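Local coordinates for Phenylalanine/tyrosine ammonia-lyase (PDB 1Y2M), which catalyses the non-oxidative deamination of L-phenylalanine and L-tyrosine, yielding trans-cinnamic acid and p-coumaric acid with release of ammonium, at residues E572-L585 and D599-L612. Residues are numbered along the deposited sequence; the frame is centred on the assembly and turned at random.
Sequences ELVEKVNKTLAKRL and DAFSFAAGTVVEVL
L581 CD2 makes a CH-pi contact over the centre of one face of the F601 ring, 7° off its normal, while T580 CG2 makes another over one face of F603, offset toward the rim, and R584 CD meets that ring at its edge. Helices 572-585 and 599-611 illustrate an antiparallel helical hairpin, the axes of these segments 8.9 Å apart at closest and inclined at 145°, in the largely helical fold of the PAL/histidase family, away from the active site. At the edge of its guanidinium, R584 holds D599 in a side-on salt bridge, NE donating to the syn lone pair of D599 OD2 at 2.8 Å and NH2 to D599 OD1 at 2.9 Å, the latter tilted out of the carboxylate plane. A bend at chi2 (53°) turns the arginine chain along F603 to this acid. A methionine here would probably leave the buried D599 carboxylate without its charged mate and free to turn. The second subunit adds its own F603, stacked on this one. Midway, the T580 and T607 hydroxyls share a hydrogen bond amid apolar packing. Beyond them L573 CD1 lies 3.6 Å from V611 CB, and one water donates to both E572 OE1, at 2.7 Å, and V611 O, at 2.9 Å.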
ATOM      1  N   GLU B 572      35.619  -4.783 -50.596  1.00 16.67           N
ATOM      2  CA  GLU B 572      35.388  -3.641 -49.729  1.00 15.05           C
ATOM      3  C   GLU B 572      33.979  -3.066 -49.944  1.00 11.91           C
ATOM      4  O   GLU B 572      33.276  -2.722 -48.985  1.00 11.55           O
ATOM      5  CB  GLU B 572      36.429  -2.551 -49.996  1.00 16.96           C
ATOM      6  CG  GLU B 572      36.370  -1.417 -49.007  1.00 17.98           C
ATOM      7  CD  GLU B 572      37.255  -0.218 -49.337  1.00 16.70           C
ATOM      8  OE1 GLU B 572      38.038  -0.250 -50.329  1.00 19.67           O
ATOM      9  OE2 GLU B 572      37.157   0.768 -48.577  1.00 30.37           O
ATOM     10  N   LEU B 573      33.594  -2.926 -51.214  1.00  9.85           N
ATOM     11  CA  LEU B 573      32.315  -2.276 -51.503  1.00 11.46           C
ATOM     12  C   LEU B 573      31.143  -3.095 -50.983  1.00 11.70           C
ATOM     13  O   LEU B 573      30.201  -2.564 -50.376  1.00  9.75           O
ATOM     14  CB  LEU B 573      32.119  -2.048 -52.998  1.00 13.30           C
ATOM     15  CG  LEU B 573      30.831  -1.262 -53.336  1.00 12.15           C
ATOM     16  CD1 LEU B 573      30.938   0.167 -52.798  1.00 11.83           C
ATOM     17  CD2 LEU B 573      30.505  -1.234 -54.797  1.00 12.20           C
ATOM     18  N   VAL B 574      31.167  -4.397 -51.289  1.00 12.19           N
ATOM     19  CA  VAL B 574      30.065  -5.270 -50.858  1.00 11.60           C
ATOM     20  C   VAL B 574      29.957  -5.243 -49.338  1.00 12.54           C
ATOM     21  O   VAL B 574      28.853  -5.139 -48.775  1.00 13.74           O
ATOM     22  CB  VAL B 574      30.262  -6.714 -51.315  1.00  9.95           C
ATOM     23  CG1 VAL B 574      29.178  -7.583 -50.704  1.00 11.12           C
ATOM     24  CG2 VAL B 574      30.201  -6.804 -52.803  1.00  8.78           C
ATOM     25  N   GLU B 575      31.102  -5.345 -48.674  1.00 13.47           N
ATOM     26  CA  GLU B 575      31.106  -5.363 -47.217  1.00 14.56           C
ATOM     27  C   GLU B 575      30.494  -4.074 -46.685  1.00 12.20           C
ATOM     28  O   GLU B 575      29.689  -4.118 -45.780  1.00 12.41           O
ATOM     29  CB  GLU B 575      32.524  -5.515 -46.641  1.00 14.71           C
ATOM     30  CG  GLU B 575      32.573  -5.380 -45.104  1.00 20.41           C
ATOM     31  CD  GLU B 575      33.984  -5.113 -44.556  1.00 29.02           C
ATOM     32  OE1 GLU B 575      34.576  -4.043 -44.881  1.00 50.14           O
ATOM     33  OE2 GLU B 575      34.477  -5.962 -43.767  1.00 53.60           O
ATOM     34  N   LYS B 576      30.937  -2.928 -47.217  1.00 11.55           N
ATOM     35  CA  LYS B 576      30.580  -1.634 -46.634  1.00 13.93           C
ATOM     36  C   LYS B 576      29.153  -1.245 -46.998  1.00 10.57           C
ATOM     37  O   LYS B 576      28.420  -0.663 -46.173  1.00 12.30           O
ATOM     38  CB  LYS B 576      31.594  -0.568 -47.044  1.00 14.08           C
ATOM     39  CG  LYS B 576      32.959  -0.728 -46.346  1.00 18.07           C
ATOM     40  CD  LYS B 576      33.858   0.487 -46.619  1.00 20.04           C
ATOM     41  CE  LYS B 576      35.260   0.333 -46.080  1.00 27.26           C
ATOM     42  NZ  LYS B 576      35.247  -0.059 -44.665  1.00 40.51           N
ATOM     43  N   VAL B 577      28.707  -1.603 -48.191  1.00  8.55           N
ATOM     44  CA  VAL B 577      27.297  -1.381 -48.588  1.00  9.02           C
ATOM     45  C   VAL B 577      26.376  -2.196 -47.687  1.00  9.57           C
ATOM     46  O   VAL B 577      25.404  -1.667 -47.175  1.00 10.82           O
ATOM     47  CB  VAL B 577      27.036  -1.649 -50.093  1.00 12.36           C
ATOM     48  CG1 VAL B 577      25.561  -1.845 -50.405  1.00  9.94           C
ATOM     49  CG2 VAL B 577      27.566  -0.495 -50.915  1.00 10.04           C
ATOM     50  N   ASN B 578      26.698  -3.458 -47.454  1.00 11.11           N
ATOM     51  CA  ASN B 578      25.915  -4.279 -46.533  1.00 13.93           C
ATOM     52  C   ASN B 578      25.866  -3.687 -45.139  1.00 12.01           C
ATOM     53  O   ASN B 578      24.808  -3.665 -44.490  1.00 13.69           O
ATOM     54  CB  ASN B 578      26.491  -5.714 -46.478  1.00 14.38           C
ATOM     55  CG  ASN B 578      26.186  -6.564 -47.730  1.00 16.28           C
ATOM     56  OD1 ASN B 578      25.238  -6.326 -48.457  1.00 24.19           O
ATOM     57  ND2 ASN B 578      27.004  -7.581 -47.949  1.00 21.18           N
ATOM     58  N   LYS B 579      26.973  -3.144 -44.655  1.00 11.75           N
ATOM     59  CA  LYS B 579      26.977  -2.634 -43.317  1.00 13.56           C
ATOM     60  C   LYS B 579      26.142  -1.362 -43.243  1.00 13.21           C
ATOM     61  O   LYS B 579      25.433  -1.140 -42.268  1.00 16.30           O
ATOM     62  CB  LYS B 579      28.374  -2.327 -42.846  1.00 13.81           C
ATOM     63  CG  LYS B 579      29.253  -3.549 -42.622  1.00 22.77           C
ATOM     64  CD  LYS B 579      30.575  -3.293 -41.852  1.00 24.13           C
ATOM     65  CE  LYS B 579      30.975  -1.833 -41.706  1.00 38.66           C
ATOM     66  NZ  LYS B 579      30.288  -1.174 -40.545  1.00 45.62           N
ATOM     67  N   THR B 580      26.235  -0.543 -44.284  1.00 11.49           N
ATOM     68  CA  THR B 580      25.473   0.705 -44.271  1.00 12.62           C
ATOM     69  C   THR B 580      23.970   0.402 -44.329  1.00 11.32           C
ATOM     70  O   THR B 580      23.158   1.008 -43.594  1.00 12.43           O
ATOM     71  CB  THR B 580      25.876   1.570 -45.449  1.00 12.98           C
ATOM     72  OG1 THR B 580      27.244   1.995 -45.298  1.00 11.19           O
ATOM     73  CG2 THR B 580      24.921   2.793 -45.621  1.00 14.07           C
ATOM     74  N   LEU B 581      23.586  -0.518 -45.202  1.00 10.62           N
ATOM     75  CA  LEU B 581      22.176  -0.897 -45.298  1.00 11.13           C
ATOM     76  C   LEU B 581      21.654  -1.474 -43.966  1.00 13.02           C
ATOM     77  O   LEU B 581      20.588  -1.099 -43.461  1.00 15.61           O
ATOM     78  CB  LEU B 581      21.972  -1.883 -46.416  1.00 11.10           C
ATOM     79  CG  LEU B 581      22.189  -1.395 -47.847  1.00 11.80           C
ATOM     80  CD1 LEU B 581      22.293  -2.613 -48.755  1.00 13.29           C
ATOM     81  CD2 LEU B 581      21.050  -0.449 -48.267  1.00 11.32           C
ATOM     82  N   ALA B 582      22.425  -2.359 -43.347  1.00 14.96           N
ATOM     83  CA  ALA B 582      21.967  -3.004 -42.110  1.00 20.05           C
ATOM     84  C   ALA B 582      21.724  -1.974 -41.043  1.00 20.90           C
ATOM     85  O   ALA B 582      20.665  -1.949 -40.402  1.00 24.13           O
ATOM     86  CB  ALA B 582      22.997  -4.034 -41.610  1.00 20.99           C
ATOM     87  N   LYS B 583      22.714  -1.124 -40.830  1.00 20.60           N
ATOM     88  CA  LYS B 583      22.626  -0.164 -39.744  1.00 24.21           C
ATOM     89  C   LYS B 583      21.452   0.798 -39.991  1.00 21.34           C
ATOM     90  O   LYS B 583      20.666   1.094 -39.079  1.00 20.31           O
ATOM     91  CB  LYS B 583      23.938   0.582 -39.592  1.00 23.08           C
ATOM     92  CG  LYS B 583      23.918   1.676 -38.531  1.00 33.61           C
ATOM     93  CD  LYS B 583      25.241   1.797 -37.728  1.00 37.03           C
ATOM     94  CE  LYS B 583      25.169   1.090 -36.339  1.00 48.19           C
ATOM     95  NZ  LYS B 583      26.469   0.443 -35.959  1.00 49.31           N
ATOM     96  N   ARG B 584      21.280   1.232 -41.233  1.00 16.58           N
ATOM     97  CA  ARG B 584      20.214   2.193 -41.529  1.00 13.03           C
ATOM     98  C   ARG B 584      18.821   1.553 -41.413  1.00 14.24           C
ATOM     99  O   ARG B 584      17.910   2.148 -40.856  1.00 14.04           O
ATOM    100  CB  ARG B 584      20.397   2.795 -42.934  1.00 14.51           C
ATOM    101  CG  ARG B 584      19.359   3.839 -43.328  1.00 11.73           C
ATOM    102  CD  ARG B 584      19.239   4.949 -42.274  1.00 13.77           C
ATOM    103  NE  ARG B 584      18.301   5.994 -42.700  1.00 12.12           N
ATOM    104  CZ  ARG B 584      17.957   7.026 -41.957  1.00 18.13           C
ATOM    105  NH1 ARG B 584      18.417   7.132 -40.720  1.00 19.17           N
ATOM    106  NH2 ARG B 584      17.098   7.913 -42.417  1.00 14.37           N
ATOM    107  N   LEU B 585      18.647   0.375 -41.967  1.00 14.02           N
ATOM    108  CA  LEU B 585      17.315  -0.247 -41.945  1.00 14.23           C
ATOM    109  C   LEU B 585      16.816  -0.492 -40.531  1.00 16.64           C
ATOM    110  O   LEU B 585      15.609  -0.413 -40.294  1.00 15.46           O
ATOM    111  CB  LEU B 585      17.312  -1.538 -42.740  1.00 15.68           C
ATOM    112  CG  LEU B 585      17.455  -1.351 -44.242  1.00 11.72           C
ATOM    113  CD1 LEU B 585      17.922  -2.667 -44.849  1.00 15.18           C
ATOM    114  CD2 LEU B 585      16.132  -0.900 -44.861  1.00 15.24           C
ATOM    115  N   ASP B 599      15.353   5.510 -49.109  1.00  7.91           N
ATOM    116  CA  ASP B 599      16.222   6.050 -48.061  1.00  8.19           C
ATOM    117  C   ASP B 599      17.492   5.195 -47.825  1.00  7.99           C
ATOM    118  O   ASP B 599      18.641   5.688 -47.810  1.00  7.98           O
ATOM    119  CB  ASP B 599      15.396   6.213 -46.772  1.00  7.24           C
ATOM    120  CG  ASP B 599      16.270   6.514 -45.566  1.00 10.63           C
ATOM    121  OD1 ASP B 599      16.420   7.726 -45.233  1.00 12.34           O
ATOM    122  OD2 ASP B 599      16.873   5.567 -45.021  1.00  9.28           O
ATOM    123  N   ALA B 600      17.290   3.902 -47.702  1.00  9.55           N
ATOM    124  CA  ALA B 600      18.425   2.992 -47.441  1.00 10.07           C
ATOM    125  C   ALA B 600      19.487   3.039 -48.531  1.00  9.64           C
ATOM    126  O   ALA B 600      20.701   3.138 -48.267  1.00  8.39           O
ATOM    127  CB  ALA B 600      17.932   1.582 -47.284  1.00  9.76           C
ATOM    128  N   PHE B 601      19.052   2.944 -49.772  1.00  7.37           N
ATOM    129  CA  PHE B 601      19.986   3.010 -50.884  1.00  7.62           C
ATOM    130  C   PHE B 601      20.549   4.388 -51.156  1.00  6.75           C
ATOM    131  O   PHE B 601      21.629   4.484 -51.758  1.00  8.44           O
ATOM    132  CB  PHE B 601      19.427   2.306 -52.134  1.00  7.04           C
ATOM    133  CG  PHE B 601      19.544   0.821 -52.031  1.00  7.49           C
ATOM    134  CD1 PHE B 601      20.781   0.232 -52.282  1.00 11.72           C
ATOM    135  CD2 PHE B 601      18.484   0.013 -51.605  1.00 10.52           C
ATOM    136  CE1 PHE B 601      20.979  -1.115 -52.155  1.00 12.17           C
ATOM    137  CE2 PHE B 601      18.671  -1.346 -51.486  1.00 10.26           C
ATOM    138  CZ  PHE B 601      19.937  -1.924 -51.762  1.00  9.69           C
ATOM    139  N   SER B 602      19.857   5.438 -50.735  1.00  6.51           N
ATOM    140  CA  SER B 602      20.417   6.780 -50.789  1.00  6.52           C
ATOM    141  C   SER B 602      21.651   6.836 -49.889  1.00  9.18           C
ATOM    142  O   SER B 602      22.716   7.278 -50.304  1.00  9.95           O
ATOM    143  CB  SER B 602      19.413   7.833 -50.364  1.00  8.44           C
ATOM    144  OG  SER B 602      20.016   9.117 -50.439  1.00 11.98           O
ATOM    145  N   PHE B 603      21.478   6.335 -48.669  1.00  7.56           N
ATOM    146  CA  PHE B 603      22.591   6.246 -47.735  1.00 10.08           C
ATOM    147  C   PHE B 603      23.689   5.372 -48.342  1.00  8.16           C
ATOM    148  O   PHE B 603      24.872   5.773 -48.388  1.00 10.93           O
ATOM    149  CB  PHE B 603      22.099   5.698 -46.403  1.00 10.69           C
ATOM    150  CG  PHE B 603      22.933   6.092 -45.205  1.00 13.77           C
ATOM    151  CD1 PHE B 603      24.221   6.578 -45.314  1.00 10.69           C
ATOM    152  CD2 PHE B 603      22.405   5.954 -43.950  1.00 21.33           C
ATOM    153  CE1 PHE B 603      24.964   6.941 -44.146  1.00 11.10           C
ATOM    154  CE2 PHE B 603      23.143   6.286 -42.824  1.00 26.85           C
ATOM    155  CZ  PHE B 603      24.410   6.764 -42.929  1.00 17.64           C
ATOM    156  N   ALA B 604      23.315   4.204 -48.889  1.00  6.15           N
ATOM    157  CA  ALA B 604      24.330   3.334 -49.514  1.00  7.31           C
ATOM    158  C   ALA B 604      25.108   4.009 -50.670  1.00  6.50           C
ATOM    159  O   ALA B 604      26.325   3.772 -50.903  1.00  5.95           O
ATOM    160  CB  ALA B 604      23.740   1.996 -49.975  1.00  8.87           C
ATOM    161  N   ALA B 605      24.432   4.893 -51.387  1.00  8.06           N
ATOM    162  CA  ALA B 605      25.062   5.602 -52.493  1.00  6.87           C
ATOM    163  C   ALA B 605      26.230   6.469 -51.998  1.00  4.82           C
ATOM    164  O   ALA B 605      27.198   6.646 -52.706  1.00  6.84           O
ATOM    165  CB  ALA B 605      24.029   6.468 -53.217  1.00  8.54           C
ATOM    166  N   GLY B 606      26.076   7.067 -50.788  1.00  6.39           N
ATOM    167  CA  GLY B 606      27.190   7.788 -50.144  1.00  7.60           C
ATOM    168  C   GLY B 606      28.384   6.877 -49.910  1.00  5.85           C
ATOM    169  O   GLY B 606      29.508   7.277 -50.157  1.00  8.86           O
ATOM    170  N   THR B 607      28.110   5.623 -49.541  1.00  7.38           N
ATOM    171  CA  THR B 607      29.190   4.641 -49.329  1.00  6.26           C
ATOM    172  C   THR B 607      29.848   4.344 -50.680  1.00  7.08           C
ATOM    173  O   THR B 607      31.096   4.268 -50.816  1.00  6.81           O
ATOM    174  CB  THR B 607      28.629   3.379 -48.652  1.00  8.08           C
ATOM    175  OG1 THR B 607      28.139   3.716 -47.331  1.00 11.04           O
ATOM    176  CG2 THR B 607      29.723   2.314 -48.573  1.00 11.24           C
ATOM    177  N   VAL B 608      29.036   4.211 -51.727  1.00  7.31           N
ATOM    178  CA  VAL B 608      29.591   4.011 -53.061  1.00  6.42           C
ATOM    179  C   VAL B 608      30.528   5.152 -53.487  1.00  7.58           C
ATOM    180  O   VAL B 608      31.612   4.920 -54.020  1.00  6.39           O
ATOM    181  CB  VAL B 608      28.505   3.796 -54.131  1.00  7.60           C
ATOM    182  CG1 VAL B 608      29.095   3.698 -55.547  1.00 11.63           C
ATOM    183  CG2 VAL B 608      27.657   2.560 -53.786  1.00  8.44           C
ATOM    184  N   VAL B 609      30.100   6.406 -53.232  1.00  6.57           N
ATOM    185  CA  VAL B 609      30.899   7.569 -53.562  1.00  6.31           C
ATOM    186  C   VAL B 609      32.318   7.474 -52.937  1.00  5.78           C
ATOM    187  O   VAL B 609      33.307   7.800 -53.596  1.00  8.14           O
ATOM    188  CB  VAL B 609      30.210   8.881 -53.115  1.00  8.13           C
ATOM    189  CG1 VAL B 609      31.167  10.059 -53.169  1.00  8.98           C
ATOM    190  CG2 VAL B 609      28.979   9.171 -53.995  1.00  9.59           C
ATOM    191  N   GLU B 610      32.381   7.073 -51.655  1.00  7.56           N
ATOM    192  CA  GLU B 610      33.636   6.912 -50.955  1.00  8.77           C
ATOM    193  C   GLU B 610      34.441   5.741 -51.516  1.00  7.18           C
ATOM    194  O   GLU B 610      35.582   5.893 -51.937  1.00  7.45           O
ATOM    195  CB  GLU B 610      33.414   6.683 -49.469  1.00  9.51           C
ATOM    196  CG  GLU B 610      34.676   6.504 -48.670  1.00 14.51           C
ATOM    197  CD  GLU B 610      34.446   6.559 -47.157  1.00 18.09           C
ATOM    198  OE1 GLU B 610      33.333   6.944 -46.708  1.00 27.25           O
ATOM    199  OE2 GLU B 610      35.396   6.227 -46.415  1.00 32.97           O
ATOM    200  N   VAL B 611      33.824   4.566 -51.509  1.00  7.63           N
ATOM    201  CA  VAL B 611      34.575   3.337 -51.826  1.00  5.82           C
ATOM    202  C   VAL B 611      35.065   3.331 -53.278  1.00  5.69           C
ATOM    203  O   VAL B 611      36.194   2.898 -53.590  1.00  7.40           O
ATOM    204  CB  VAL B 611      33.742   2.089 -51.507  1.00  6.02           C
ATOM    205  CG1 VAL B 611      34.475   0.857 -51.988  1.00  8.76           C
ATOM    206  CG2 VAL B 611      33.478   2.013 -50.012  1.00  9.01           C
ATOM    207  N   LEU B 612      34.237   3.863 -54.166  1.00  4.49           N
ATOM    208  CA  LEU B 612      34.556   3.900 -55.582  1.00  5.56           C
ATOM    209  C   LEU B 612      34.973   5.310 -56.037  1.00  8.30           C
ATOM    210  O   LEU B 612      34.919   5.648 -57.236  1.00  6.10           O
ATOM    211  CB  LEU B 612      33.353   3.433 -56.410  1.00  5.67           C
ATOM    212  CG  LEU B 612      32.844   1.993 -56.206  1.00  6.19           C
ATOM    213  CD1 LEU B 612      31.876   1.619 -57.306  1.00  7.73           C
ATOM    214  CD2 LEU B 612      33.968   0.957 -56.082  1.00 10.82           C
TER
HETATM  215  O   HOH W   1      38.104   2.190 -51.486  1.00 21.18           O